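Side-chain contacts in beta-galactoside alpha-2,6-sialyltransferase (Photobacterium sp., PDB 2Z4T), which transfers sialic acid from a CMP-linked donor to beta-galactosides such as lactose, forming an alpha-2,6 linkage: residues 157-160 and 161-165; 338-342 and 343-347; 246-249 and 250-253; 480-483 and 484-488; 256-259 and 260-263. All coordinates share one frame; numbering follows the deposited sequence.

Contact 1 (157-160 and 161-165)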
loop_
_atom_site.group_PDB
_atom_site.type_symbol
_atom_site.label_atom_id
_atom_site.label_comp_id
_atom_site.label_asym_id
_atom_site.label_seq_id
_atom_site.Cartn_x
_atom_site.Cartn_y
_atom_site.Cartn_z
ATOM N N THR A 157 4.539 -1.715 14.598
ATOM C CA THR A 157 5.248 -2.216 15.777
ATOM C C THR A 157 5.705 -3.651 15.516
ATOM O O THR A 157 5.279 -4.273 14.527
ATOM C CB THR A 157 4.325 -2.210 16.988
ATOM O OG1 THR A 157 3.283 -3.183 16.788
ATOM C CG2 THR A 157 3.720 -0.796 17.188
ATOM N N ASP A 158 6.562 -4.179 16.400
ATOM C CA ASP A 158 6.979 -5.584 16.315
ATOM C C ASP A 158 5.795 -6.526 16.428
ATOM O O ASP A 158 5.772 -7.554 15.765
ATOM C CB ASP A 158 8.041 -5.938 17.364
ATOM C CG ASP A 158 9.300 -5.078 17.238
ATOM O OD1 ASP A 158 9.567 -4.558 16.117
ATOM O OD2 ASP A 158 10.015 -4.907 18.263
ATOM N N GLU A 159 4.823 -6.171 17.264
ATOM C CA GLU A 159 3.610 -6.965 17.485
ATOM C C GLU A 159 2.837 -7.110 16.182
ATOM O O GLU A 159 2.454 -8.228 15.765
ATOM C CB GLU A 159 2.719 -6.278 18.540
ATOM C CG GLU A 159 1.387 -6.983 18.866
ATOM C CD GLU A 159 0.361 -6.066 19.559
ATOM O OE1 GLU A 159 0.003 -5.005 18.995
ATOM O OE2 GLU A 159 -0.106 -6.413 20.666
ATOM N N GLN A 160 2.601 -5.956 15.548
ATOM C CA GLN A 160 1.866 -5.865 14.295
ATOM C C GLN A 160 2.562 -6.646 13.183
ATOM O O GLN A 160 1.920 -7.422 12.478
ATOM C CB GLN A 160 1.661 -4.401 13.910
ATOM C CG GLN A 160 0.549 -3.739 14.729
ATOM C CD GLN A 160 0.664 -2.227 14.818
ATOM O OE1 GLN A 160 1.560 -1.604 14.227
ATOM N NE2 GLN A 160 -0.259 -1.626 15.551
ATOM N N MET A 161 3.878 -6.453 13.059
ATOM C CA MET A 161 4.694 -7.223 12.116
ATOM C C MET A 161 4.517 -8.713 12.337
ATOM O O MET A 161 4.188 -9.463 11.407
ATOM C CB MET A 161 6.168 -6.817 12.190
ATOM C CG MET A 161 6.404 -5.399 11.640
ATOM S SD MET A 161 8.131 -5.020 11.328
ATOM C CE MET A 161 8.721 -4.758 12.992
ATOM N N LYS A 162 4.677 -9.126 13.587
ATOM C CA LYS A 162 4.540 -10.528 13.930
ATOM C C LYS A 162 3.151 -11.035 13.515
ATOM O O LYS A 162 3.018 -12.091 12.916
ATOM C CB LYS A 162 4.832 -10.763 15.411
ATOM C CG LYS A 162 5.374 -12.167 15.684
ATOM C CD LYS A 162 4.290 -13.138 16.206
ATOM C CE LYS A 162 4.276 -13.213 17.755
ATOM N NZ LYS A 162 3.261 -14.183 18.284
ATOM N N GLU A 163 2.132 -10.242 13.780
ATOM C CA GLU A 163 0.784 -10.609 13.413
ATOM C C GLU A 163 0.592 -10.764 11.902
ATOM O O GLU A 163 -0.281 -11.501 11.454
ATOM C CB GLU A 163 -0.149 -9.537 13.932
ATOM C CG GLU A 163 -1.468 -10.028 14.364
ATOM C CD GLU A 163 -2.202 -8.980 15.147
ATOM O OE1 GLU A 163 -1.562 -8.224 15.926
ATOM O OE2 GLU A 163 -3.431 -8.926 14.979
ATOM N N LEU A 164 1.401 -10.059 11.115
ATOM C CA LEU A 164 1.234 -10.081 9.661
ATOM C C LEU A 164 2.398 -10.734 8.944
ATOM O O LEU A 164 2.494 -10.658 7.714
ATOM C CB LEU A 164 0.997 -8.672 9.118
ATOM C CG LEU A 164 -0.280 -8.000 9.602
ATOM C CD1 LEU A 164 -0.219 -6.534 9.314
ATOM C CD2 LEU A 164 -1.493 -8.632 8.942
ATOM N N ASN A 165 3.279 -11.381 9.708
ATOM C CA ASN A 165 4.392 -12.106 9.115
ATOM C C ASN A 165 5.336 -11.196 8.316
ATOM O O ASN A 165 5.887 -11.605 7.270
ATOM C CB ASN A 165 3.828 -13.158 8.172
ATOM C CG ASN A 165 3.843 -14.541 8.752
ATOM O OD1 ASN A 165 3.721 -15.492 8.006
ATOM N ND2 ASN A 165 4.010 -14.672 10.072
#
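A capping box of T157 and Q160 opens helix 158-164, and M161 packs against its first residues. T157 is the N-cap. Its OG1 accepts the N-H of Q160, with N to OG1 at 3.1 Å. In return, Q160 OE1 accepts from T157 N at 3.0 Å; the donor stands above the plane of the amide. Q160 can reach back because its CG sits beside its own backbone N (chi1 -77°). T157 O then receives M161 N at 3.0 Å in a nearly straight bond.

The side chains of D158 and M161 lie alongside one another and point the same way. A bend at chi3 of M161 (-76°) brings its CE to 3.2 Å from D158 OD1. M161 CG also rests 3.3 Å from T157 O.

The box therefore gives partners to two N-H groups at the start of the helix. Further along, E163 OE2 forms a salt bridge with K329, which ties this helix to helix 328-338. The helix is thus held by its own side chains at its start and by a charged pair to its neighbour.

Contact 2 (338-342 and 343-347)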
loop_
_atom_site.group_PDB
_atom_site.type_symbol
_atom_site.label_atom_id
_atom_site.label_comp_id
_atom_site.label_asym_id
_atom_site.label_seq_id
_atom_site.Cartn_x
_atom_site.Cartn_y
_atom_site.Cartn_z
ATOM N N VAL A 338 -2.112 2.411 10.772
ATOM C CA VAL A 338 -2.041 3.782 10.248
ATOM C C VAL A 338 -2.105 4.877 11.353
ATOM O O VAL A 338 -1.977 6.057 11.055
ATOM C CB VAL A 338 -3.088 4.065 9.101
ATOM C CG1 VAL A 338 -3.135 2.903 8.093
ATOM C CG2 VAL A 338 -4.485 4.343 9.683
ATOM N N ASN A 339 -2.273 4.463 12.611
ATOM C CA ASN A 339 -2.425 5.370 13.771
ATOM C C ASN A 339 -3.609 6.341 13.722
ATOM O O ASN A 339 -3.524 7.485 14.182
ATOM C CB ASN A 339 -1.117 6.092 14.139
ATOM C CG ASN A 339 0.042 5.124 14.387
ATOM O OD1 ASN A 339 -0.148 4.044 14.936
ATOM N ND2 ASN A 339 1.244 5.504 13.958
ATOM N N PHE A 340 -4.720 5.860 13.178
ATOM C CA PHE A 340 -5.953 6.628 13.202
ATOM C C PHE A 340 -6.852 6.239 14.380
ATOM O O PHE A 340 -7.404 5.137 14.440
ATOM C CB PHE A 340 -6.711 6.524 11.872
ATOM C CG PHE A 340 -7.973 7.359 11.826
ATOM C CD1 PHE A 340 -8.025 8.615 12.442
ATOM C CD2 PHE A 340 -9.099 6.900 11.156
ATOM C CE1 PHE A 340 -9.174 9.389 12.391
ATOM C CE2 PHE A 340 -10.253 7.668 11.109
ATOM C CZ PHE A 340 -10.289 8.922 11.737
ATOM N N ASP A 341 -6.977 7.150 15.327
ATOM C CA ASP A 341 -7.929 6.975 16.402
ATOM C C ASP A 341 -9.252 7.657 15.999
ATOM O O ASP A 341 -9.437 8.868 16.164
ATOM C CB ASP A 341 -7.353 7.547 17.695
ATOM C CG ASP A 341 -8.267 7.340 18.897
ATOM O OD1 ASP A 341 -9.367 6.721 18.783
ATOM O OD2 ASP A 341 -7.863 7.821 19.972
ATOM N N LYS A 342 -10.151 6.854 15.456
ATOM C CA LYS A 342 -11.403 7.326 14.914
ATOM C C LYS A 342 -12.321 7.933 15.955
ATOM O O LYS A 342 -12.875 9.024 15.735
ATOM C CB LYS A 342 -12.106 6.180 14.209
ATOM C CG LYS A 342 -13.435 6.535 13.648
ATOM C CD LYS A 342 -14.004 5.417 12.817
ATOM C CE LYS A 342 -15.509 5.583 12.771
ATOM N NZ LYS A 342 -16.079 5.025 11.529
ATOM N N GLN A 343 -12.486 7.235 17.085
ATOM C CA GLN A 343 -13.401 7.676 18.145
ATOM C C GLN A 343 -12.959 9.062 18.691
ATOM O O GLN A 343 -13.795 9.919 19.016
ATOM C CB GLN A 343 -13.545 6.579 19.233
ATOM C CG GLN A 343 -14.567 6.832 20.409
ATOM C CD GLN A 343 -15.937 7.402 19.953
ATOM O OE1 GLN A 343 -16.671 6.780 19.170
ATOM N NE2 GLN A 343 -16.273 8.596 20.450
ATOM N N LYS A 344 -11.647 9.289 18.740
ATOM C CA LYS A 344 -11.103 10.552 19.223
ATOM C C LYS A 344 -11.462 11.710 18.280
ATOM O O LYS A 344 -11.902 12.773 18.746
ATOM C CB LYS A 344 -9.588 10.438 19.451
ATOM C CG LYS A 344 -8.825 11.766 19.539
ATOM C CD LYS A 344 -7.523 11.582 20.304
ATOM C CE LYS A 344 -6.404 12.503 19.814
ATOM N NZ LYS A 344 -6.828 13.932 19.583
ATOM N N LEU A 345 -11.293 11.503 16.972
ATOM C CA LEU A 345 -11.743 12.485 15.978
ATOM C C LEU A 345 -13.249 12.659 16.067
ATOM O O LEU A 345 -13.740 13.790 16.105
ATOM C CB LEU A 345 -11.364 12.098 14.551
ATOM C CG LEU A 345 -10.965 13.182 13.537
ATOM C CD1 LEU A 345 -11.230 12.731 12.096
ATOM C CD2 LEU A 345 -11.596 14.517 13.763
ATOM N N GLN A 346 -13.986 11.550 16.119
ATOM C CA GLN A 346 -15.438 11.658 16.265
ATOM C C GLN A 346 -15.829 12.489 17.485
ATOM O O GLN A 346 -16.707 13.358 17.381
ATOM C CB GLN A 346 -16.150 10.297 16.239
ATOM C CG GLN A 346 -17.692 10.408 16.118
ATOM C CD GLN A 346 -18.170 11.114 14.833
ATOM O OE1 GLN A 346 -18.784 12.188 14.885
ATOM N NE2 GLN A 346 -17.886 10.508 13.684
ATOM N N ASN A 347 -15.162 12.252 18.623
ATOM C CA ASN A 347 -15.378 13.087 19.819
ATOM C C ASN A 347 -15.125 14.544 19.490
ATOM O O ASN A 347 -15.921 15.403 19.863
ATOM C CB ASN A 347 -14.477 12.705 21.002
ATOM C CG ASN A 347 -14.832 11.370 21.614
ATOM O OD1 ASN A 347 -15.966 10.904 21.505
ATOM N ND2 ASN A 347 -13.856 10.747 22.273
#
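F340 meets L345 edge-on. Its CE1 lies 3.9 Å from L345 CD1, which sits near the plane of the ring. K342 CA covers one face of the same ring, offset toward the rim. The ring gets there because CG of F340 is anti to the backbone N (chi1 -177°). V433 and L434 of helix 431-436 also touch it, so this part of the contact is buried and apolar.

D341 follows as the N-cap of helix 342-349. Its OD1 accepts from K344 N in a weak bond of 3.4 Å. Its OD2 rests 3.2 Å from K344 CB, and the two side chains cross at about a right angle. The far end of K344 goes elsewhere: D341 OD2 and K344 NZ are 6.2 Å apart, and NZ makes a salt bridge with E348. The carbonyl O of D341 takes L345 N at 3.3 Å, again weakly.

K342 starts the regular helix. Its O accepts Q346 N at 2.8 Å in an almost straight bond. Its side chain is extended and carries NZ to T437 O.

The chemistry is that of a helix start. The D341 carboxylate lies by the first N-H groups, where the helix end would probably favour its negative charge. The bonds at the cap are long, and the first firm one of the turn is that of K342 O.

Contact 3 (246-249 and 250-253)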
loop_
_atom_site.group_PDB
_atom_site.type_symbol
_atom_site.label_atom_id
_atom_site.label_comp_id
_atom_site.label_asym_id
_atom_site.label_seq_id
_atom_site.Cartn_x
_atom_site.Cartn_y
_atom_site.Cartn_z
ATOM N N THR A 246 5.207 12.678 -26.822
ATOM C CA THR A 246 6.048 11.665 -27.453
ATOM C C THR A 246 5.591 11.318 -28.875
ATOM O O THR A 246 4.452 10.905 -29.076
ATOM C CB THR A 246 6.108 10.395 -26.586
ATOM O OG1 THR A 246 6.400 10.770 -25.238
ATOM C CG2 THR A 246 7.182 9.451 -27.058
ATOM N N LEU A 247 6.476 11.517 -29.850
ATOM C CA LEU A 247 6.317 10.909 -31.180
ATOM C C LEU A 247 6.500 9.405 -31.071
ATOM O O LEU A 247 7.346 8.935 -30.295
ATOM C CB LEU A 247 7.389 11.388 -32.158
ATOM C CG LEU A 247 7.664 12.862 -32.413
ATOM C CD1 LEU A 247 8.644 12.956 -33.557
ATOM C CD2 LEU A 247 6.377 13.623 -32.710
ATOM N N ASN A 248 5.744 8.653 -31.871
ATOM C CA ASN A 248 5.957 7.219 -31.990
ATOM C C ASN A 248 5.913 6.539 -30.619
ATOM O O ASN A 248 6.824 5.810 -30.239
ATOM C CB ASN A 248 7.284 6.957 -32.722
ATOM C CG ASN A 248 7.252 7.438 -34.181
ATOM O OD1 ASN A 248 6.474 6.926 -35.006
ATOM N ND2 ASN A 248 8.101 8.413 -34.512
ATOM N N LYS A 249 4.844 6.792 -29.874
ATOM C CA LYS A 249 4.728 6.280 -28.518
ATOM C C LYS A 249 4.950 4.791 -28.489
ATOM O O LYS A 249 5.706 4.281 -27.655
ATOM C CB LYS A 249 3.363 6.616 -27.923
ATOM C CG LYS A 249 3.196 8.094 -27.647
ATOM C CD LYS A 249 1.842 8.437 -27.049
ATOM C CE LYS A 249 1.774 9.941 -26.783
ATOM N NZ LYS A 249 1.821 10.727 -28.057
ATOM N N THR A 250 4.310 4.091 -29.419
ATOM C CA THR A 250 4.349 2.634 -29.417
ATOM C C THR A 250 5.775 2.121 -29.647
ATOM O O THR A 250 6.245 1.239 -28.927
ATOM C CB THR A 250 3.266 2.033 -30.366
ATOM O OG1 THR A 250 1.996 2.636 -30.036
ATOM C CG2 THR A 250 3.147 0.506 -30.195
ATOM N N ASP A 251 6.476 2.722 -30.598
ATOM C CA ASP A 251 7.905 2.460 -30.772
ATOM C C ASP A 251 8.684 2.622 -29.453
ATOM O O ASP A 251 9.460 1.733 -29.099
ATOM C CB ASP A 251 8.498 3.337 -31.878
ATOM C CG ASP A 251 8.019 2.929 -33.288
ATOM O OD1 ASP A 251 7.508 1.798 -33.458
ATOM O OD2 ASP A 251 8.158 3.741 -34.234
ATOM N N ASN A 252 8.450 3.722 -28.723
ATOM C CA ASN A 252 9.184 4.024 -27.487
ATOM C C ASN A 252 8.944 2.985 -26.414
ATOM O O ASN A 252 9.863 2.561 -25.719
ATOM C CB ASN A 252 8.800 5.396 -26.919
ATOM C CG ASN A 252 9.554 6.552 -27.581
ATOM O OD1 ASN A 252 9.361 6.856 -28.761
ATOM N ND2 ASN A 252 10.401 7.211 -26.811
ATOM N N LEU A 253 7.690 2.584 -26.284
ATOM C CA LEU A 253 7.316 1.574 -25.309
ATOM C C LEU A 253 7.960 0.218 -25.610
ATOM O O LEU A 253 8.421 -0.461 -24.687
ATOM C CB LEU A 253 5.796 1.461 -25.199
ATOM C CG LEU A 253 5.101 2.699 -24.632
ATOM C CD1 LEU A 253 3.639 2.713 -25.022
ATOM C CD2 LEU A 253 5.257 2.747 -23.122
#
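N248 and K249 turn the chain into helix 249-265, with N252 N bonded to N248 O at 3.0 Å and L253 N to K249 O at 2.9 Å. N248 is the N-cap residue and has a positive phi (55°). Its side chain makes no capping bond.

Instead, the N248 side chain lies next to that of D251, both pointing the same way. N248 CB is 3.7 Å from D251 OD2, and the amide and carboxylate planes are only 21° apart. T246 meets N252 from the opposite direction. Its methyl CG2 approaches N252 CG to 3.8 Å. CG2 is the branch that touches because it is anti to the backbone N, while OG1 turns beside that N and bonds to W243 O.

K249 folds back over the loop. The chain is extended as far as CE, then bends at chi4 (65°). This brings NZ to T246 O at 2.8 Å, in the plane of that carbonyl. NZ also bonds to R244 O, so two backbone carbonyls of the loop hold the ammonium group. L253 packs close to the backbone of the first turn, with its CG 3.5 Å from K249 O.

The contact sits where the loop after helix 234-243 enters helix 249-265. K249 and L253 both touch W243 of the earlier helix. On the side of helix 305-311, K249 touches E306, T250 OG1 bonds to E306 OE1, and L253 packs on L307 and Y310.

Contact 4 (480-483 and 484-488)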
loop_
_atom_site.group_PDB
_atom_site.type_symbol
_atom_site.label_atom_id
_atom_site.label_comp_id
_atom_site.label_asym_id
_atom_site.label_seq_id
_atom_site.Cartn_x
_atom_site.Cartn_y
_atom_site.Cartn_z
ATOM N N SER A 480 1.196 24.772 -15.832
ATOM C CA SER A 480 1.762 23.743 -14.969
ATOM C C SER A 480 1.005 22.417 -15.139
ATOM O O SER A 480 -0.228 22.401 -15.120
ATOM C CB SER A 480 1.771 24.236 -13.520
ATOM O OG SER A 480 1.140 23.327 -12.640
ATOM N N PRO A 481 1.744 21.314 -15.373
ATOM C CA PRO A 481 1.154 20.000 -15.644
ATOM C C PRO A 481 0.133 19.552 -14.602
ATOM O O PRO A 481 -0.944 19.030 -14.942
ATOM C CB PRO A 481 2.378 19.080 -15.639
ATOM C CG PRO A 481 3.463 19.956 -16.134
ATOM C CD PRO A 481 3.217 21.258 -15.448
ATOM N N LEU A 482 0.455 19.774 -13.338
ATOM C CA LEU A 482 -0.443 19.361 -12.297
ATOM C C LEU A 482 -1.781 20.073 -12.500
ATOM O O LEU A 482 -2.852 19.441 -12.410
ATOM C CB LEU A 482 0.157 19.604 -10.897
ATOM C CG LEU A 482 -0.737 19.090 -9.755
ATOM C CD1 LEU A 482 -0.888 17.556 -9.839
ATOM C CD2 LEU A 482 -0.296 19.557 -8.349
ATOM N N VAL A 483 -1.722 21.367 -12.831
ATOM C CA VAL A 483 -2.953 22.131 -13.057
ATOM C C VAL A 483 -3.748 21.531 -14.213
ATOM O O VAL A 483 -4.954 21.291 -14.081
ATOM C CB VAL A 483 -2.704 23.621 -13.305
ATOM C CG1 VAL A 483 -4.024 24.327 -13.575
ATOM C CG2 VAL A 483 -2.005 24.254 -12.127
ATOM N N GLN A 484 -3.057 21.263 -15.323
ATOM C CA GLN A 484 -3.697 20.690 -16.505
ATOM C C GLN A 484 -4.206 19.252 -16.294
ATOM O O GLN A 484 -5.262 18.910 -16.808
ATOM C CB GLN A 484 -2.775 20.795 -17.745
ATOM C CG GLN A 484 -2.527 22.220 -18.266
ATOM C CD GLN A 484 -3.835 22.976 -18.580
ATOM O OE1 GLN A 484 -4.708 22.462 -19.277
ATOM N NE2 GLN A 484 -3.972 24.182 -18.041
ATOM N N VAL A 485 -3.489 18.428 -15.522
ATOM C CA VAL A 485 -4.037 17.120 -15.097
ATOM C C VAL A 485 -5.491 17.301 -14.597
ATOM O O VAL A 485 -6.355 16.450 -14.885
ATOM C CB VAL A 485 -3.096 16.327 -14.233
ATOM C CG1 VAL A 485 -3.750 15.028 -13.798
ATOM C CG2 VAL A 485 -1.824 16.040 -15.039
ATOM N N MET A 486 -5.790 18.283 -13.753
ATOM C CA MET A 486 -6.484 18.077 -12.499
ATOM C C MET A 486 -7.766 18.739 -13.106
ATOM O O MET A 486 -8.915 18.364 -12.813
ATOM C CB MET A 486 -5.945 18.872 -11.321
ATOM C CG MET A 486 -5.076 18.017 -10.409
ATOM S SD MET A 486 -4.998 18.643 -8.739
ATOM C CE MET A 486 -3.491 19.485 -8.770
ATOM N N ILE A 487 -7.529 19.692 -14.015
ATOM C CA ILE A 487 -8.559 20.190 -14.908
ATOM C C ILE A 487 -9.120 19.065 -15.780
ATOM O O ILE A 487 -10.325 18.869 -15.806
ATOM C CB ILE A 487 -8.055 21.336 -15.816
ATOM C CG1 ILE A 487 -7.795 22.609 -15.015
ATOM C CG2 ILE A 487 -9.069 21.629 -16.927
ATOM C CD1 ILE A 487 -6.929 23.613 -15.749
ATOM N N LYS A 488 -8.255 18.339 -16.493
ATOM C CA LYS A 488 -8.699 17.249 -17.365
ATOM C C LYS A 488 -9.518 16.201 -16.644
ATOM O O LYS A 488 -10.456 15.639 -17.218
ATOM C CB LYS A 488 -7.511 16.539 -18.016
ATOM C CG LYS A 488 -7.514 16.603 -19.506
ATOM C CD LYS A 488 -8.733 15.921 -20.086
ATOM C CE LYS A 488 -8.771 16.085 -21.609
ATOM N NZ LYS A 488 -8.868 17.496 -22.059
#
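V483 and I487 form the close-packed part of this contact, one turn apart on helix 481-488. Their side chains cross, with V483 CG1 at 3.7 Å from I487 CD1. The carbonyl O of V483 is gripped twice. I487 N reaches it at 3.0 Å as the usual helical bond. M486 N comes to it at 3.1 Å from above the carbonyl plane. V485 is also close to the backbone: its CG2 is 3.1 Å from P481 O, and its N bonds to that same oxygen at 2.7 Å. With CG1 anti to the backbone N (chi1 178°), CG2 is the branch left beside that N, facing P481 O. M486 leans toward the L482 side chain, but the modelled approach of the two is too close to be trusted.

The other side is looser. S480 is the N-cap, and its OG takes V483 N in a weak bond of 3.5 Å. Its O accepts Q484 N at 3.1 Å. Q484 is partly exposed; its chain bends at chi2 (-55°), and NE2 bonds back to L478 O, before the helix.

Helix 481-488 is the crossover of a beta-alpha-beta unit between strands 460-465 and 498-499. V483 and M486 pack on F465 of the first of these strands. P481 and Q484 touch Y241, and V485 touches Y237, both on helix 234-243. V485 also meets Y297 of helix 297-300.

Contact 5 (256-259 and 260-263)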
loop_
_atom_site.group_PDB
_atom_site.type_symbol
_atom_site.label_atom_id
_atom_site.label_comp_id
_atom_site.label_asym_id
_atom_site.label_seq_id
_atom_site.Cartn_x
_atom_site.Cartn_y
_atom_site.Cartn_z
ATOM N N GLY A 256 11.313 0.334 -24.735
ATOM C CA GLY A 256 11.237 0.173 -23.297
ATOM C C GLY A 256 11.272 -1.277 -22.812
ATOM O O GLY A 256 12.002 -1.591 -21.867
ATOM N N LYS A 257 10.502 -2.162 -23.449
ATOM C CA LYS A 257 10.500 -3.572 -23.083
ATOM C C LYS A 257 11.870 -4.240 -23.238
ATOM O O LYS A 257 12.331 -4.926 -22.326
ATOM C CB LYS A 257 9.433 -4.356 -23.845
ATOM C CG LYS A 257 9.751 -5.838 -23.975
ATOM C CD LYS A 257 8.507 -6.668 -24.033
ATOM C CE LYS A 257 8.683 -7.916 -24.884
ATOM N NZ LYS A 257 9.814 -8.784 -24.452
ATOM N N ASP A 258 12.504 -4.051 -24.393
ATOM C CA ASP A 258 13.790 -4.705 -24.675
ATOM C C ASP A 258 14.844 -4.202 -23.699
ATOM O O ASP A 258 15.677 -4.972 -23.207
ATOM C CB ASP A 258 14.246 -4.445 -26.118
ATOM C CG ASP A 258 13.272 -5.001 -27.147
ATOM O OD1 ASP A 258 12.716 -6.101 -26.933
ATOM O OD2 ASP A 258 13.064 -4.339 -28.180
ATOM N N TYR A 259 14.772 -2.904 -23.414
ATOM C CA TYR A 259 15.711 -2.263 -22.516
ATOM C C TYR A 259 15.579 -2.878 -21.130
ATOM O O TYR A 259 16.580 -3.350 -20.559
ATOM C CB TYR A 259 15.488 -0.749 -22.465
ATOM C CG TYR A 259 16.283 -0.098 -21.371
ATOM C CD1 TYR A 259 17.652 0.154 -21.521
ATOM C CD2 TYR A 259 15.675 0.242 -20.161
ATOM C CE1 TYR A 259 18.382 0.746 -20.478
ATOM C CE2 TYR A 259 16.387 0.827 -19.138
ATOM C CZ TYR A 259 17.729 1.079 -19.292
ATOM O OH TYR A 259 18.404 1.663 -18.248
ATOM N N LEU A 260 14.343 -2.892 -20.627
ATOM C CA LEU A 260 14.037 -3.450 -19.312
ATOM C C LEU A 260 14.426 -4.925 -19.259
ATOM O O LEU A 260 15.085 -5.364 -18.310
ATOM C CB LEU A 260 12.550 -3.244 -18.939
ATOM C CG LEU A 260 12.091 -3.650 -17.535
ATOM C CD1 LEU A 260 12.878 -2.911 -16.474
ATOM C CD2 LEU A 260 10.608 -3.404 -17.312
ATOM N N GLU A 261 14.040 -5.676 -20.290
ATOM C CA GLU A 261 14.428 -7.077 -20.410
ATOM C C GLU A 261 15.943 -7.300 -20.334
ATOM O O GLU A 261 16.397 -8.187 -19.617
ATOM C CB GLU A 261 13.873 -7.703 -21.691
ATOM C CG GLU A 261 13.897 -9.231 -21.636
ATOM C CD GLU A 261 13.110 -9.882 -22.746
ATOM O OE1 GLU A 261 12.890 -9.221 -23.794
ATOM O OE2 GLU A 261 12.714 -11.056 -22.561
ATOM N N ASP A 262 16.704 -6.488 -21.068
ATOM C CA ASP A 262 18.159 -6.589 -21.103
ATOM C C ASP A 262 18.827 -6.213 -19.791
ATOM O O ASP A 262 19.868 -6.786 -19.435
ATOM C CB ASP A 262 18.739 -5.735 -22.236
ATOM C CG ASP A 262 18.448 -6.311 -23.607
ATOM O OD1 ASP A 262 18.087 -7.510 -23.703
ATOM O OD2 ASP A 262 18.565 -5.552 -24.588
ATOM N N VAL A 263 18.249 -5.236 -19.096
ATOM C CA VAL A 263 18.759 -4.808 -17.801
ATOM C C VAL A 263 18.591 -5.952 -16.782
ATOM O O VAL A 263 19.550 -6.338 -16.112
ATOM C CB VAL A 263 18.078 -3.488 -17.334
ATOM C CG1 VAL A 263 18.294 -3.252 -15.857
ATOM C CG2 VAL A 263 18.585 -2.298 -18.139
#
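Y259 and V263 are set obliquely to each other, and the methyl CG2 of V263 sits over one face of the tyrosine ring. This is a CH-pi contact: CG2 is 3.9 Å from the ring centroid and 19° off the ring normal. It lies toward the hydroxyl end, 3.7 Å from Y259 CZ. With CG anti to the backbone N (chi1 170°), the ring reaches the V263 methyl. The ring is also fixed at its end, where OH bonds to D270 O and N273 N. V263 N bonds to Y259 O at 2.9 Å, which holds the two residues one turn apart.

K257 and E261 are arranged differently. They lie alongside each other and point the same way. Bends at chi3 and chi4 of K257 turn NZ toward the extended E261. K257 NZ and E261 OE1 form a salt bridge at 3.2 Å, although the hydrogen bond in it is weak. D258 stands near the same carboxylate, with its OD1 4.4 Å from E261 OE1.

D262 sits against the backbone of D258. Its N bonds to D258 O at 2.8 Å. L260 packs on F206 and V210 of helix 205-216; Y259 also touches F206, and V263 touches V210.

The helix thus has an apolar side, where the aromatic face meets a methyl group, and a charged side. On the charged side, K257 probably eases the repulsion between the D258 and E261 carboxylates.

In the fold
All five contacts are local, within helices or where a loop enters one, and lie in the GT-B fold. Contacts 1 and 2 come within about 6 Å at their nearest atoms, and helix 328-338 runs between them: contact 1 packs on it and contact 2 follows it. Contacts 3 and 5 share helix 249-265, their centres about 15 Å apart. In contact 4 the L482 side chain is about 7 Å from bound CMP. Contacts 3 and 4, about 22 Å apart at their centres, flank one magnesium site: K249 is about 4 Å from S303, and Q484 about 6 Å from E301, between side chains. Q346 of contact 2 is about 8 Å from another magnesium ion.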